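Local coordinates for DNA polymerase (Pyrobaculum calidifontis, PDB 5MDN), which probably catalyses DNA synthesis, adding deoxyribonucleotides from their 5'-triphosphates to a growing DNA chain with release of diphosphate, at residues A[120-126]-A[379-384]; A[354-360]-A[372-377]; A[72-76]-A[385-390]. All blocks are in the same frame, centred on the assembly; numbering follows the deposited sequence.

In the fold
Contacts 2, 1 and 3, in that order, follow helix 370-384 toward its C-terminal end and beyond. Contact 2 packs residues 372-377, near the start of the helix, on the turn after helix 326-356; contact 1 sets the last turns against helix 115-123; contact 3 lays the following loop along strand 64-74. The centres of contacts 1 and 2 are about 11 Å apart, those of contacts 1 and 3 about 13 Å. Arg380 NH2 lies 3.3 Å from Gly359 O, joining contacts 1 and 2; Ala382 O to Glu387 N, 2.7 Å, probably a hydrogen bond, joins 1 and 3. A magnesium ion bound by Asp7 and Asp363 lies about 9 Å from the Met120 side chain and about 10 Å from that of Leu360.

Contact 1 of 3, residues A[120-126]-A[379-384]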
# COMPACT_ATOMS: atom_id res chain seq x y z
N MET A 120 -4.89 -3.99 22.05
CA MET A 120 -4.23 -5.18 21.51
C MET A 120 -2.73 -5.15 21.81
O MET A 120 -2.13 -6.20 22.05
CB MET A 120 -4.49 -5.31 20.01
CG MET A 120 -5.94 -5.62 19.68
SD MET A 120 -6.23 -6.05 17.95
CE MET A 120 -5.46 -4.67 17.13
N ILE A 121 -2.11 -3.97 21.77
CA ILE A 121 -0.70 -3.85 22.12
C ILE A 121 -0.49 -4.24 23.58
O ILE A 121 0.38 -5.06 23.91
CB ILE A 121 -0.19 -2.43 21.83
CG1 ILE A 121 -0.00 -2.23 20.33
CG2 ILE A 121 1.11 -2.16 22.58
CD1 ILE A 121 0.36 -0.81 19.95
N ASP A 122 -1.27 -3.64 24.49
CA ASP A 122 -1.04 -3.86 25.92
C ASP A 122 -1.37 -5.28 26.34
O ASP A 122 -0.68 -5.87 27.18
CB ASP A 122 -1.87 -2.86 26.73
CG ASP A 122 -1.35 -1.44 26.61
OD1 ASP A 122 -0.62 -1.15 25.63
OD2 ASP A 122 -1.66 -0.61 27.49
N LYS A 123 -2.42 -5.87 25.77
CA LYS A 123 -2.83 -7.22 26.11
C LYS A 123 -2.15 -8.28 25.26
O LYS A 123 -2.35 -9.48 25.51
CB LYS A 123 -4.35 -7.36 25.99
CG LYS A 123 -5.12 -6.35 26.83
CD LYS A 123 -4.88 -6.56 28.31
CE LYS A 123 -5.50 -5.45 29.14
NZ LYS A 123 -5.13 -5.55 30.58
N GLY A 124 -1.36 -7.89 24.27
CA GLY A 124 -0.68 -8.84 23.42
C GLY A 124 -1.59 -9.56 22.44
O GLY A 124 -1.29 -10.69 22.04
N VAL A 125 -2.68 -8.93 22.03
CA VAL A 125 -3.58 -9.51 21.03
C VAL A 125 -2.97 -9.28 19.66
O VAL A 125 -2.79 -8.14 19.23
CB VAL A 125 -4.98 -8.90 21.12
CG1 VAL A 125 -5.91 -9.56 20.12
CG2 VAL A 125 -5.52 -9.01 22.54
N VAL A 126 -2.66 -10.37 18.96
CA VAL A 126 -2.06 -10.31 17.63
C VAL A 126 -3.12 -10.71 16.61
O VAL A 126 -3.68 -11.80 16.71
CB VAL A 126 -0.81 -11.22 17.54
CG1 VAL A 126 0.35 -10.59 18.29
CG2 VAL A 126 -1.10 -12.61 18.10
N LEU A 379 5.85 0.20 18.10
CA LEU A 379 5.06 0.50 19.29
C LEU A 379 4.75 -0.77 20.07
O LEU A 379 4.76 -0.77 21.31
CB LEU A 379 3.76 1.19 18.91
CG LEU A 379 3.76 2.64 18.43
CD1 LEU A 379 2.34 3.06 18.15
CD2 LEU A 379 4.40 3.55 19.46
N ARG A 380 4.48 -1.87 19.37
CA ARG A 380 4.21 -3.14 20.03
C ARG A 380 5.45 -3.66 20.73
O ARG A 380 5.39 -4.13 21.87
CB ARG A 380 3.67 -4.16 19.02
CG ARG A 380 2.89 -5.30 19.64
CD ARG A 380 2.29 -6.19 18.56
NE ARG A 380 1.01 -5.68 18.08
CZ ARG A 380 -0.17 -6.17 18.44
NH1 ARG A 380 -0.24 -7.19 19.28
NH2 ARG A 380 -1.29 -5.65 17.95
N TYR A 381 6.60 -3.60 20.05
CA TYR A 381 7.86 -4.00 20.68
C TYR A 381 8.22 -3.07 21.83
O TYR A 381 8.69 -3.52 22.88
CB TYR A 381 8.99 -4.02 19.65
CG TYR A 381 9.09 -5.31 18.87
CD1 TYR A 381 9.78 -6.40 19.39
CD2 TYR A 381 8.51 -5.45 17.62
CE1 TYR A 381 9.88 -7.59 18.69
CE2 TYR A 381 8.60 -6.63 16.91
CZ TYR A 381 9.29 -7.70 17.45
OH TYR A 381 9.38 -8.88 16.75
N ALA A 382 8.02 -1.76 21.65
CA ALA A 382 8.34 -0.80 22.70
C ALA A 382 7.58 -1.08 23.99
O ALA A 382 8.10 -0.82 25.08
CB ALA A 382 8.07 0.63 22.22
N TYR A 383 6.35 -1.59 23.89
CA TYR A 383 5.57 -1.88 25.09
C TYR A 383 6.19 -3.04 25.87
O TYR A 383 6.47 -2.91 27.07
CB TYR A 383 4.12 -2.19 24.74
CG TYR A 383 3.29 -2.50 25.96
CD1 TYR A 383 2.89 -1.49 26.83
CD2 TYR A 383 2.94 -3.81 26.27
CE1 TYR A 383 2.15 -1.77 27.96
CE2 TYR A 383 2.19 -4.10 27.39
CZ TYR A 383 1.80 -3.07 28.24
OH TYR A 383 1.06 -3.35 29.36
N ARG A 384 6.41 -4.18 25.21
CA ARG A 384 6.93 -5.34 25.91
C ARG A 384 8.38 -5.17 26.34
O ARG A 384 8.88 -6.01 27.10
CB ARG A 384 6.80 -6.59 25.03
CG ARG A 384 5.37 -6.97 24.71
CD ARG A 384 4.58 -7.18 25.99
NE ARG A 384 3.22 -7.64 25.74
CZ ARG A 384 2.35 -7.90 26.70
NH1 ARG A 384 2.70 -7.74 27.97
NH2 ARG A 384 1.12 -8.32 26.40
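Arg380, the residue most covered by this contact, reaches from helix 370-384 to the loop after helix 115-123. Its NH1 donates a hydrogen bond to Val125 O at 2.7 Å, and NH2 adds a weak one to the same oxygen at 3.2 Å. That carbonyl follows a Schellman motif ending the helix: Val125 N to Met120 O (2.8 Å), a weak Gly124 N to Ile121 O (3.3 Å), and Gly124 with positive phi. Ile121 fills the gap between the helices: its CG1 lies over the Arg380 guanidinium, 4.2 Å from NE, its CD1 is 4.1 Å from Leu379 CB, and its CG2 is 3.7 Å from Tyr383 CB. Tyr383 turns a ring face to Asp122, whose CA sits 3.9 Å from the ring centroid in a CH-pi contact, while Asp122 OD1 pairs with Arg118. The arginine charge is thus met by a main-chain carbonyl rather than a carboxylate, so this part of the contact depends on the backbone course after helix 115-123.

Contact 2 of 3, residues A[354-360]-A[372-377]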
# COMPACT_ATOMS: atom_id res chain seq x y z
N LEU A 354 1.50 -10.65 6.99
CA LEU A 354 1.93 -9.28 7.25
C LEU A 354 1.06 -8.60 8.30
O LEU A 354 1.46 -7.57 8.85
CB LEU A 354 1.92 -8.47 5.95
CG LEU A 354 2.64 -7.12 5.97
CD1 LEU A 354 4.11 -7.31 6.30
CD2 LEU A 354 2.47 -6.38 4.65
N SER A 355 -0.13 -9.14 8.57
CA SER A 355 -0.97 -8.62 9.64
C SER A 355 -0.55 -9.17 11.01
O SER A 355 -0.59 -8.44 12.00
CB SER A 355 -2.44 -8.95 9.37
OG SER A 355 -3.26 -8.58 10.46
N SER A 356 -0.16 -10.44 11.07
CA SER A 356 0.27 -11.02 12.34
C SER A 356 1.66 -10.50 12.72
O SER A 356 1.94 -10.28 13.90
CB SER A 356 0.26 -12.55 12.26
OG SER A 356 1.14 -13.01 11.25
N VAL A 357 2.53 -10.30 11.73
CA VAL A 357 3.65 -9.40 11.91
C VAL A 357 3.13 -7.96 11.88
O VAL A 357 2.02 -7.69 11.43
CB VAL A 357 4.73 -9.64 10.84
CG1 VAL A 357 6.04 -8.98 11.22
CG2 VAL A 357 4.92 -11.14 10.62
N SER A 358 3.93 -7.04 12.43
CA SER A 358 3.58 -5.63 12.49
C SER A 358 2.40 -5.38 13.42
O SER A 358 2.45 -4.48 14.27
CB SER A 358 3.29 -5.08 11.08
OG SER A 358 1.93 -5.27 10.74
N GLY A 359 1.33 -6.15 13.28
CA GLY A 359 0.24 -6.17 14.24
C GLY A 359 -0.99 -5.37 13.88
O GLY A 359 -1.87 -5.21 14.74
N LEU A 360 -1.10 -4.87 12.65
CA LEU A 360 -2.32 -4.18 12.26
C LEU A 360 -3.38 -5.17 11.80
O LEU A 360 -3.06 -6.24 11.27
CB LEU A 360 -2.03 -3.17 11.14
CG LEU A 360 -1.25 -1.91 11.52
CD1 LEU A 360 -0.87 -1.12 10.28
CD2 LEU A 360 -2.06 -1.05 12.48
N ASN A 372 4.13 3.74 8.22
CA ASN A 372 3.06 3.62 9.20
C ASN A 372 2.94 2.17 9.70
O ASN A 372 2.72 1.95 10.90
CB ASN A 372 1.74 4.15 8.61
CG ASN A 372 0.63 4.25 9.64
OD1 ASN A 372 0.30 5.31 10.16
ND2 ASN A 372 0.03 3.11 9.92
N ARG A 373 3.10 1.19 8.81
CA ARG A 373 3.04 -0.21 9.23
C ARG A 373 4.19 -0.56 10.18
O ARG A 373 3.98 -1.26 11.18
CB ARG A 373 3.07 -1.12 7.99
CG ARG A 373 2.55 -2.53 8.21
CD ARG A 373 2.65 -3.34 6.93
NE ARG A 373 1.86 -2.76 5.84
CZ ARG A 373 2.37 -2.40 4.66
NH1 ARG A 373 3.66 -2.57 4.42
NH2 ARG A 373 1.59 -1.88 3.72
N VAL A 374 5.40 -0.08 9.88
CA VAL A 374 6.56 -0.39 10.72
C VAL A 374 6.43 0.28 12.08
O VAL A 374 6.81 -0.30 13.11
CB VAL A 374 7.85 0.06 9.99
CG1 VAL A 374 9.04 0.05 10.94
CG2 VAL A 374 8.11 -0.81 8.78
N GLU A 375 5.87 1.49 12.12
CA GLU A 375 5.76 2.21 13.38
C GLU A 375 4.78 1.54 14.34
O GLU A 375 4.98 1.57 15.56
CB GLU A 375 5.35 3.66 13.12
CG GLU A 375 5.67 4.60 14.25
CD GLU A 375 5.73 6.04 13.79
OE1 GLU A 375 4.67 6.61 13.46
OE2 GLU A 375 6.84 6.60 13.75
N TRP A 376 3.72 0.92 13.82
CA TRP A 376 2.82 0.15 14.67
C TRP A 376 3.46 -1.13 15.18
O TRP A 376 3.04 -1.65 16.23
CB TRP A 376 1.52 -0.17 13.93
CG TRP A 376 0.54 0.96 13.96
CD1 TRP A 376 0.11 1.71 12.90
CD2 TRP A 376 -0.13 1.48 15.11
NE1 TRP A 376 -0.79 2.65 13.32
CE2 TRP A 376 -0.96 2.53 14.68
CE3 TRP A 376 -0.12 1.15 16.47
CZ2 TRP A 376 -1.76 3.26 15.55
CZ3 TRP A 376 -0.91 1.87 17.34
CH2 TRP A 376 -1.72 2.92 16.88
N MET A 377 4.45 -1.66 14.47
CA MET A 377 5.23 -2.78 15.00
C MET A 377 6.13 -2.33 16.14
O MET A 377 6.18 -2.96 17.20
CB MET A 377 6.05 -3.42 13.88
CG MET A 377 6.73 -4.72 14.29
SD MET A 377 7.54 -5.55 12.91
CE MET A 377 8.80 -4.34 12.50
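Where helix 326-356 ends, the chain turns sharply and comes to rest on the flank of helix 370-384, with Ser358 CA 4.1 Å from Met377 CA. The bonds that shape the turn are internal to 354-360. Ser358 has positive phi, and Gly359 N meets Val357 O at 2.5 Å, as in a classic gamma turn; Ser358 OG also bonds Val357 O at 2.5 Å. Ser355 OG reaches forward to Leu360 O in a very short 2.5 Å bond, which ties the last helical turn to the chain leaving it.

Across to the helix there are no conventional hydrogen bonds. The nearest substitute is a CA-H...O contact of 3.3 Å from Met377 CA to Ser358 O, at the closest approach of the backbones.

Apolar packing does most of the work. Leu360 CD2 stands over the face of the Trp376 five-membered ring, 3.8 Å from its centroid, in a CH-pi contact, while its CD1 lies 4.2 Å from Arg373 CG. Val357 CG1 meets Met377 SD at 4.1 Å. Leu354 CD2 lies 3.8 Å from Arg373 CD and over one face of the guanidinium; Arg373 CG is in van der Waals contact with Ser358 OG at 3.8 Å. The charged end of Arg373 bonds Val365 O and forms a salt bridge to Glu284.

In this wholly buried contact, a gamma turn ends helix 326-356, and the chain passes through the short helix 362-365 before helix 370-384 packs against that turn. The connection carries Asp363, a magnesium ligand, whose side chain is about 7 Å from that of Leu360.

Contact 3 of 3, residues A[72-76]-A[385-390]; sequences RRFFG and MGEVAP
A single parallel beta bridge, Arg73 with Glu387, docks segment 385-390 on the edge strand 64-74 of a four-stranded antiparallel sheet. It ties this N-terminal sheet to the loop after helix 370-384, away from the metal sites. Both chains run the same way; on either side of the bridge (CA-CA 4.5 Å), Arg72 lies nearest Gly386 (CA-CA 5.7 Å) and Phe74 nearest Val388 (CA-CA 5.5 Å). Arg73 N donates to Gly386 O at 2.9 Å, and Val388 N to Arg73 O at 2.8 Å. Gly386 (phi/psi 72/29) ends helix 370-384 in a Schellman motif; Glu387 and Val388 are extended. Beyond Phe74, Phe75 (52/42) and Gly76 (88/-35) make the hairpin turn into strand 77-86.

Arg72 is m at chi1 and t at chi2 and chi3; its CB rests 3.8 Å from Val388 CG2. Val388 (chi1 162°) also places CG1 4.2 Å from CD1 of Phe74, whose chi1 is t and chi2 65°. Phe75, chi1 m and chi2 -81°, swings back so that CZ touches Pro390 CG at 3.6 Å. Arg73 takes m, t, p with chi4 at 180°, which sets its guanidinium face over Glu387 OE1: a long salt bridge, NE to OE1 3.6 Å, of charges alone. Glu387 has chi1 t (-153°), an unusual chi2 of 100° and chi3 25°, curling its carboxylate toward the hairpin turn, where OE2 accepts a short 2.5 Å hydrogen bond from Gly76 N.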
# COMPACT_ATOMS: atom_id res chain seq x y z
N ARG A 72 9.33 3.92 33.57
CA ARG A 72 9.55 3.30 32.27
C ARG A 72 10.81 3.87 31.65
O ARG A 72 11.42 4.81 32.17
CB ARG A 72 8.34 3.50 31.34
CG ARG A 72 7.00 3.26 32.01
CD ARG A 72 5.95 2.76 31.05
NE ARG A 72 4.73 2.39 31.76
CZ ARG A 72 4.57 1.26 32.44
NH1 ARG A 72 5.55 0.37 32.48
NH2 ARG A 72 3.43 1.01 33.06
N ARG A 73 11.20 3.29 30.52
CA ARG A 73 12.39 3.72 29.80
C ARG A 73 12.03 4.78 28.77
O ARG A 73 10.92 4.79 28.22
CB ARG A 73 13.06 2.53 29.11
CG ARG A 73 13.28 1.33 30.01
CD ARG A 73 13.80 0.15 29.21
NE ARG A 73 15.17 0.36 28.76
CZ ARG A 73 15.86 -0.52 28.04
NH1 ARG A 73 15.31 -1.68 27.70
NH2 ARG A 73 17.11 -0.25 27.68
N PHE A 74 12.98 5.68 28.51
CA PHE A 74 12.82 6.71 27.49
C PHE A 74 14.17 6.87 26.80
O PHE A 74 15.10 7.42 27.40
CB PHE A 74 12.34 8.03 28.10
CG PHE A 74 12.01 9.08 27.08
CD1 PHE A 74 10.97 8.90 26.19
CD2 PHE A 74 12.74 10.26 27.03
CE1 PHE A 74 10.66 9.87 25.25
CE2 PHE A 74 12.43 11.24 26.10
CZ PHE A 74 11.39 11.04 25.21
N PHE A 75 14.27 6.40 25.56
CA PHE A 75 15.55 6.26 24.87
C PHE A 75 16.56 5.49 25.72
O PHE A 75 17.74 5.85 25.80
CB PHE A 75 16.11 7.62 24.46
CG PHE A 75 15.35 8.29 23.36
CD1 PHE A 75 15.56 7.94 22.04
CD2 PHE A 75 14.42 9.28 23.64
CE1 PHE A 75 14.87 8.55 21.02
CE2 PHE A 75 13.72 9.90 22.62
CZ PHE A 75 13.95 9.54 21.31
N GLY A 76 16.09 4.43 26.37
CA GLY A 76 16.92 3.58 27.19
C GLY A 76 17.04 4.04 28.64
O GLY A 76 17.12 3.20 29.54
N MET A 385 9.06 -4.13 25.89
CA MET A 385 10.39 -3.79 26.38
C MET A 385 10.35 -2.69 27.44
O MET A 385 11.40 -2.29 27.93
CB MET A 385 11.30 -3.37 25.22
CG MET A 385 11.58 -4.49 24.23
SD MET A 385 12.63 -3.98 22.86
CE MET A 385 12.74 -5.52 21.94
N GLY A 386 9.16 -2.20 27.79
CA GLY A 386 9.04 -1.17 28.80
C GLY A 386 9.52 0.20 28.36
O GLY A 386 9.97 0.98 29.20
N GLU A 387 9.43 0.51 27.07
CA GLU A 387 9.92 1.76 26.52
C GLU A 387 8.75 2.66 26.15
O GLU A 387 7.82 2.23 25.45
CB GLU A 387 10.79 1.51 25.28
CG GLU A 387 11.83 2.59 25.04
CD GLU A 387 13.20 2.18 25.52
OE1 GLU A 387 13.46 0.97 25.61
OE2 GLU A 387 14.02 3.08 25.83
N VAL A 388 8.79 3.90 26.62
CA VAL A 388 7.82 4.91 26.22
C VAL A 388 8.17 5.42 24.84
O VAL A 388 9.35 5.65 24.52
CB VAL A 388 7.77 6.05 27.26
CG1 VAL A 388 7.12 7.29 26.67
CG2 VAL A 388 7.02 5.60 28.50
N ALA A 389 7.16 5.60 24.00
CA ALA A 389 7.38 6.00 22.62
C ALA A 389 7.59 7.51 22.51
O ALA A 389 6.90 8.28 23.18
CB ALA A 389 6.21 5.58 21.74
N PRO A 390 8.54 7.95 21.69
CA PRO A 390 8.67 9.39 21.41
C PRO A 390 7.46 9.94 20.67
O PRO A 390 6.50 9.22 20.40
CB PRO A 390 9.95 9.49 20.57
CG PRO A 390 10.67 8.19 20.80
CD PRO A 390 9.61 7.17 21.06